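Local coordinates for intracellular protease/amidase (Salmonella enterica subsp. enterica serovar Typhimurium, PDB 4K2H), which binds zinc and belongs to the DJ-1/PfpI family, with a possible peptidase activity that remains uncertain, at residues I26-I32 with L166-L171; A106-R111 with Y124-L130. The protein carries 1 engineered substitution. One frame throughout, in Å; residues are numbered along the deposited sequence.

Contact 1: residues I26-I32 with L166-L171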
loop_
_atom_site.group_PDB
_atom_site.type_symbol
_atom_site.label_atom_id
_atom_site.label_comp_id
_atom_site.label_asym_id
_atom_site.label_seq_id
_atom_site.Cartn_x
_atom_site.Cartn_y
_atom_site.Cartn_z
ATOM N N ILE A 26 1.632 7.361 -4.377
ATOM C CA ILE A 26 1.844 8.807 -4.133
ATOM C C ILE A 26 2.511 9.445 -5.356
ATOM O O ILE A 26 2.010 10.438 -5.906
ATOM C CB ILE A 26 2.701 9.041 -2.877
ATOM C CG1 ILE A 26 1.954 8.552 -1.631
ATOM C CG2 ILE A 26 3.094 10.511 -2.729
ATOM C CD1 ILE A 26 0.640 9.249 -1.383
ATOM N N LEU A 27 3.607 8.839 -5.804
ATOM C CA LEU A 27 4.338 9.323 -6.958
ATOM C C LEU A 27 3.432 9.456 -8.178
ATOM O O LEU A 27 3.474 10.487 -8.873
ATOM C CB LEU A 27 5.534 8.427 -7.278
ATOM C CG LEU A 27 6.691 8.355 -6.256
ATOM C CD1 LEU A 27 7.639 7.203 -6.588
ATOM C CD2 LEU A 27 7.481 9.647 -6.216
ATOM N N ARG A 28 2.620 8.438 -8.438
ATOM C CA ARG A 28 1.770 8.448 -9.618
ATOM C C ARG A 28 0.595 9.419 -9.469
ATOM O O ARG A 28 0.107 9.926 -10.470
ATOM C CB ARG A 28 1.292 7.018 -10.018
ATOM C CG ARG A 28 2.263 6.300 -10.952
ATOM C CD ARG A 28 1.896 4.836 -11.274
ATOM N NE ARG A 28 2.938 4.143 -12.060
ATOM C CZ ARG A 28 3.067 2.821 -12.224
ATOM N NH1 ARG A 28 2.237 1.935 -11.660
ATOM N NH2 ARG A 28 4.086 2.362 -12.943
ATOM N N ARG A 29 0.151 9.713 -8.248
ATOM C CA ARG A 29 -0.881 10.753 -8.068
ATOM C C ARG A 29 -0.347 12.106 -8.508
ATOM O O ARG A 29 -1.089 12.919 -9.045
ATOM C CB ARG A 29 -1.338 10.874 -6.624
ATOM C CG ARG A 29 -2.442 9.922 -6.236
ATOM C CD ARG A 29 -2.602 9.881 -4.747
ATOM N NE ARG A 29 -3.234 8.646 -4.342
ATOM C CZ ARG A 29 -4.539 8.431 -4.358
ATOM N NH1 ARG A 29 -5.373 9.381 -4.732
ATOM N NH2 ARG A 29 -5.008 7.237 -3.983
ATOM N N LEU A 30 0.943 12.332 -8.286
ATOM C CA LEU A 30 1.621 13.563 -8.722
ATOM C C LEU A 30 2.131 13.482 -10.143
ATOM O O LEU A 30 3.012 14.233 -10.497
ATOM C CB LEU A 30 2.808 13.815 -7.820
ATOM C CG LEU A 30 2.376 14.097 -6.394
ATOM C CD1 LEU A 30 3.507 13.823 -5.446
ATOM C CD2 LEU A 30 1.902 15.541 -6.289
ATOM N N HIS A 31 1.638 12.521 -10.931
ATOM C CA HIS A 31 2.057 12.352 -12.311
ATOM C C HIS A 31 3.582 12.287 -12.481
ATOM O O HIS A 31 4.088 12.596 -13.543
ATOM C CB HIS A 31 1.497 13.489 -13.186
ATOM C CG HIS A 31 0.020 13.702 -13.039
ATOM N ND1 HIS A 31 -0.910 12.924 -13.691
ATOM C CD2 HIS A 31 -0.686 14.611 -12.320
ATOM C CE1 HIS A 31 -2.125 13.337 -13.380
ATOM N NE2 HIS A 31 -2.018 14.359 -12.550
ATOM N N ILE A 32 4.308 11.894 -11.438
ATOM C CA ILE A 32 5.712 11.498 -11.579
ATOM C C ILE A 32 5.746 10.129 -12.265
ATOM O O ILE A 32 5.019 9.229 -11.875
ATOM C CB ILE A 32 6.421 11.453 -10.215
ATOM C CG1 ILE A 32 6.448 12.865 -9.608
ATOM C CG2 ILE A 32 7.817 10.863 -10.335
ATOM C CD1 ILE A 32 6.938 12.922 -8.181
ATOM N N LEU A 166 10.160 12.309 -0.733
ATOM C CA LEU A 166 10.769 11.961 -2.001
ATOM C C LEU A 166 10.144 12.787 -3.121
ATOM O O LEU A 166 10.865 13.350 -3.946
ATOM C CB LEU A 166 10.606 10.463 -2.286
ATOM C CG LEU A 166 10.968 9.992 -3.699
ATOM C CD1 LEU A 166 12.395 10.365 -4.072
ATOM C CD2 LEU A 166 10.772 8.489 -3.816
ATOM N N SER A 167 8.807 12.849 -3.162
ATOM C CA SER A 167 8.115 13.540 -4.246
ATOM C C SER A 167 8.481 15.025 -4.286
ATOM O O SER A 167 8.712 15.603 -5.347
ATOM C CB SER A 167 6.606 13.432 -4.081
ATOM O OG SER A 167 6.150 12.096 -4.195
ATOM N N ALA A 168 8.502 15.637 -3.110
ATOM C CA ALA A 168 8.755 17.047 -2.991
ATOM C C ALA A 168 10.163 17.331 -3.486
ATOM O O ALA A 168 10.397 18.279 -4.223
ATOM C CB ALA A 168 8.601 17.473 -1.548
ATOM N N ARG A 169 11.105 16.491 -3.091
ATOM C CA ARG A 169 12.460 16.601 -3.597
ATOM C C ARG A 169 12.542 16.454 -5.141
ATOM O O ARG A 169 13.218 17.245 -5.816
ATOM C CB ARG A 169 13.309 15.559 -2.922
ATOM C CG ARG A 169 14.747 15.593 -3.362
ATOM C CD ARG A 169 15.535 16.739 -2.752
ATOM N NE ARG A 169 16.913 16.270 -2.762
ATOM C CZ ARG A 169 17.517 15.647 -1.755
ATOM N NH1 ARG A 169 18.759 15.226 -1.918
ATOM N NH2 ARG A 169 16.910 15.480 -0.583
ATOM N N LEU A 170 11.862 15.457 -5.699
ATOM C CA LEU A 170 11.798 15.303 -7.164
ATOM C C LEU A 170 11.154 16.493 -7.883
ATOM O O LEU A 170 11.583 16.862 -8.984
ATOM C CB LEU A 170 11.037 14.044 -7.563
ATOM C CG LEU A 170 11.740 12.706 -7.304
ATOM C CD1 LEU A 170 10.733 11.581 -7.366
ATOM C CD2 LEU A 170 12.869 12.467 -8.293
ATOM N N LEU A 171 10.119 17.065 -7.272
ATOM C CA LEU A 171 9.386 18.166 -7.893
ATOM C C LEU A 171 10.034 19.528 -7.622
ATOM O O LEU A 171 9.747 20.477 -8.319
ATOM C CB LEU A 171 7.926 18.189 -7.433
ATOM C CG LEU A 171 7.034 17.033 -7.910
ATOM C CD1 LEU A 171 5.592 17.266 -7.496
ATOM C CD2 LEU A 171 7.103 16.865 -9.424
#
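The end of helix 17-29 packs on the last turns of helix 159-171, and the two run in roughly the same direction. Leu-166 opens the second segment. Its CD2 lies 4.2 Å from CD2 of Leu-27, and the same side chain also rests on Leu-101 and Cys-103 of strand 101-104. Ser-167 is the point of closest backbone approach, with its CA 6.3 Å from that of Leu-27. A small residue here lets the helices come close. Its OG is hydrogen-bonded to Ala-163 O in its own helix, so it can sit among methyl groups: Leu-27 CD2 and Leu-30 CD1 each lie 3.4 Å from Ser-167 OG. Ile-32 CD1 meets Ser-167 CB at 4.1 Å. The two helices lie on one face of the parallel sheet in the alpha/beta sandwich of the DJ-1/PfpI family. Leu-170, one turn on from Leu-166, places CD1 4.0 Å from Leu-27 CD2 and 4.1 Å from Ile-32 CD1. All three of these side chains touch Val-7 of strand 6-11. Leu-171 completes the row. Its CD1 is 4.2 Å from Leu-30 CD2, and its CD2 is 4.1 Å from Ile-32 CG1. Ile-32 can take part because a Schellman motif ends helix 17-29. His-31 has positive phi, Ile-32 N is hydrogen-bonded to Leu-27 O at 3.0 Å, and His-31 N is hydrogen-bonded to Arg-28 O at 3.0 Å.

Contact 2: residues A106-R111 with Y124-L130; sequences ASAAAR and YVCSGDL. Engineered in segment 106-111: Ala-106 (natural residue Cys).
Segment 106-111 starts with Ala-106 at phi 64°, psi -124°, then enters helix 108-114 with a pi-type turn at 109-111. Segment 124-130 is extended from Tyr-124 to Ser-127, then makes a type II' beta turn from Ser-127 to Leu-130, with Gly-128 at positive phi. CA atoms lie 4.6 Å apart for Ala-106 and Ser-127, and 6.1 Å for Ala-110 and Leu-130. Ser-127 N gives a weak hydrogen bond to Ala-106 O (3.1 Å). A water links Ala-106 O (2.7 Å), Ala-109 N (3.2 Å) and Val-125 O (3.1 Å). Ala-109 CB meets Tyr-124 CD1 at 3.8 Å. Leu-130 (chi1 m, chi2 t) puts CB 3.7 Å from Ala-110 CB and CD1 3.6 Å from Ser-107 CB. Ala-106 is engineered from Cys. Its backbone angles, between strand and helix, are consistent with the family's nucleophile elbow. Strand 101-104 leads into this elbow, a backbone hydrogen bond joins Ala-106 to Gly-153 of strand 150-153, and Tyr-124 packs on Tyr-139 of strand 138-139.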
loop_
_atom_site.group_PDB
_atom_site.type_symbol
_atom_site.label_atom_id
_atom_site.label_comp_id
_atom_site.label_asym_id
_atom_site.label_seq_id
_atom_site.Cartn_x
_atom_site.Cartn_y
_atom_site.Cartn_z
ATOM N N ALA A 106 12.870 0.998 5.342
ATOM C CA ALA A 106 12.764 -0.117 6.301
ATOM C C ALA A 106 14.077 -0.908 6.352
ATOM O O ALA A 106 15.103 -0.309 6.610
ATOM C CB ALA A 106 11.561 -1.005 5.988
ATOM N N SER A 107 14.079 -2.220 6.121
ATOM C CA SER A 107 15.331 -2.978 6.219
ATOM C C SER A 107 16.393 -2.635 5.159
ATOM O O SER A 107 17.561 -2.959 5.353
ATOM C CB SER A 107 15.070 -4.499 6.248
ATOM O OG SER A 107 14.728 -5.008 4.970
ATOM N N ALA A 108 16.003 -1.970 4.066
ATOM C CA ALA A 108 16.804 -1.912 2.837
ATOM C C ALA A 108 18.095 -1.091 2.945
ATOM O O ALA A 108 19.081 -1.407 2.287
ATOM C CB ALA A 108 15.963 -1.382 1.687
ATOM N N ALA A 109 18.097 -0.056 3.778
ATOM C CA ALA A 109 19.340 0.695 3.991
ATOM C C ALA A 109 20.417 -0.170 4.670
ATOM O O ALA A 109 21.596 -0.125 4.299
ATOM C CB ALA A 109 19.079 1.962 4.788
ATOM N N ALA A 110 20.033 -0.957 5.660
ATOM C CA ALA A 110 21.004 -1.809 6.326
ATOM C C ALA A 110 21.395 -2.978 5.415
ATOM O O ALA A 110 22.581 -3.215 5.162
ATOM C CB ALA A 110 20.431 -2.324 7.632
ATOM N N ARG A 111 20.385 -3.683 4.906
ATOM C CA ARG A 111 20.589 -4.946 4.170
ATOM C C ARG A 111 21.121 -4.796 2.777
ATOM O O ARG A 111 21.772 -5.708 2.299
ATOM C CB ARG A 111 19.294 -5.752 4.053
ATOM C CG ARG A 111 18.712 -6.207 5.365
ATOM C CD ARG A 111 19.477 -7.365 5.969
ATOM N NE ARG A 111 18.690 -7.942 7.050
ATOM C CZ ARG A 111 17.611 -8.707 6.879
ATOM N NH1 ARG A 111 17.175 -9.050 5.657
ATOM N NH2 ARG A 111 16.961 -9.150 7.951
ATOM N N TYR A 124 21.351 7.843 7.786
ATOM C CA TYR A 124 20.302 6.981 7.259
ATOM C C TYR A 124 19.501 6.436 8.435
ATOM O O TYR A 124 19.948 6.492 9.587
ATOM C CB TYR A 124 20.918 5.816 6.453
ATOM C CG TYR A 124 21.507 4.760 7.350
ATOM C CD1 TYR A 124 20.750 3.644 7.704
ATOM C CD2 TYR A 124 22.785 4.918 7.928
ATOM C CE1 TYR A 124 21.232 2.688 8.571
ATOM C CE2 TYR A 124 23.293 3.957 8.796
ATOM C CZ TYR A 124 22.502 2.834 9.111
ATOM O OH TYR A 124 22.943 1.834 9.958
ATOM N N VAL A 125 18.315 5.924 8.127
ATOM C CA VAL A 125 17.497 5.182 9.067
ATOM C C VAL A 125 17.106 3.858 8.432
ATOM O O VAL A 125 17.122 3.699 7.219
ATOM C CB VAL A 125 16.237 5.967 9.487
ATOM C CG1 VAL A 125 15.243 6.124 8.343
ATOM C CG2 VAL A 125 15.560 5.324 10.690
ATOM N N CYS A 126 16.771 2.905 9.275
ATOM C CA CYS A 126 16.298 1.634 8.827
ATOM C C CYS A 126 15.398 1.116 9.944
ATOM O O CYS A 126 15.247 1.775 10.985
ATOM C CB CYS A 126 17.489 0.707 8.588
ATOM S SG CYS A 126 18.409 0.342 10.090
ATOM N N SER A 127 14.783 -0.035 9.724
ATOM C CA SER A 127 13.870 -0.621 10.719
ATOM C C SER A 127 14.656 -1.302 11.838
ATOM O O SER A 127 15.839 -1.590 11.674
ATOM C CB SER A 127 12.947 -1.639 10.059
ATOM O OG SER A 127 13.721 -2.516 9.257
ATOM N N GLY A 128 13.986 -1.548 12.967
ATOM C CA GLY A 128 14.532 -2.358 14.052
ATOM C C GLY A 128 15.943 -1.972 14.480
ATOM O O GLY A 128 16.319 -0.792 14.429
ATOM N N ASP A 129 16.720 -2.979 14.880
ATOM C CA ASP A 129 18.087 -2.792 15.379
ATOM C C ASP A 129 19.153 -3.250 14.359
ATOM O O ASP A 129 20.276 -3.583 14.738
ATOM C CB ASP A 129 18.257 -3.547 16.708
ATOM C CG ASP A 129 18.163 -5.071 16.546
ATOM O OD1 ASP A 129 17.807 -5.549 15.444
ATOM O OD2 ASP A 129 18.436 -5.802 17.529
ATOM N N LEU A 130 18.787 -3.252 13.074
ATOM C CA LEU A 130 19.644 -3.747 11.980
ATOM C C LEU A 130 20.866 -2.848 11.759
ATOM O O LEU A 130 21.901 -3.304 11.273
ATOM C CB LEU A 130 18.841 -3.837 10.666
ATOM C CG LEU A 130 17.548 -4.668 10.691
ATOM C CD1 LEU A 130 16.635 -4.282 9.525
ATOM C CD2 LEU A 130 17.861 -6.160 10.711
HETATM O O HOH W 1 15.909 1.799 5.086
#

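Overall arrangement
From the N terminus, strand 6-11 leads to helix 17-29, whose end forms the first half of contact 1. The chain then builds most of the parallel sheet and reaches strand 101-104, an outermost strand within this chain. This strand runs into contact 2, which closes a short loop of 12 residues between 106-111 and 124-130. Only later does helix 159-171 return to complete contact 1, across 133 residues. Contact 2 is therefore nested inside contact 1. They lie on opposite sides of the chain's centre, with centres 23 Å apart and no touch. Contact 1 joins two helices over the sheet; contact 2 ties the elbow after strand 101-104 to a neighbouring loop.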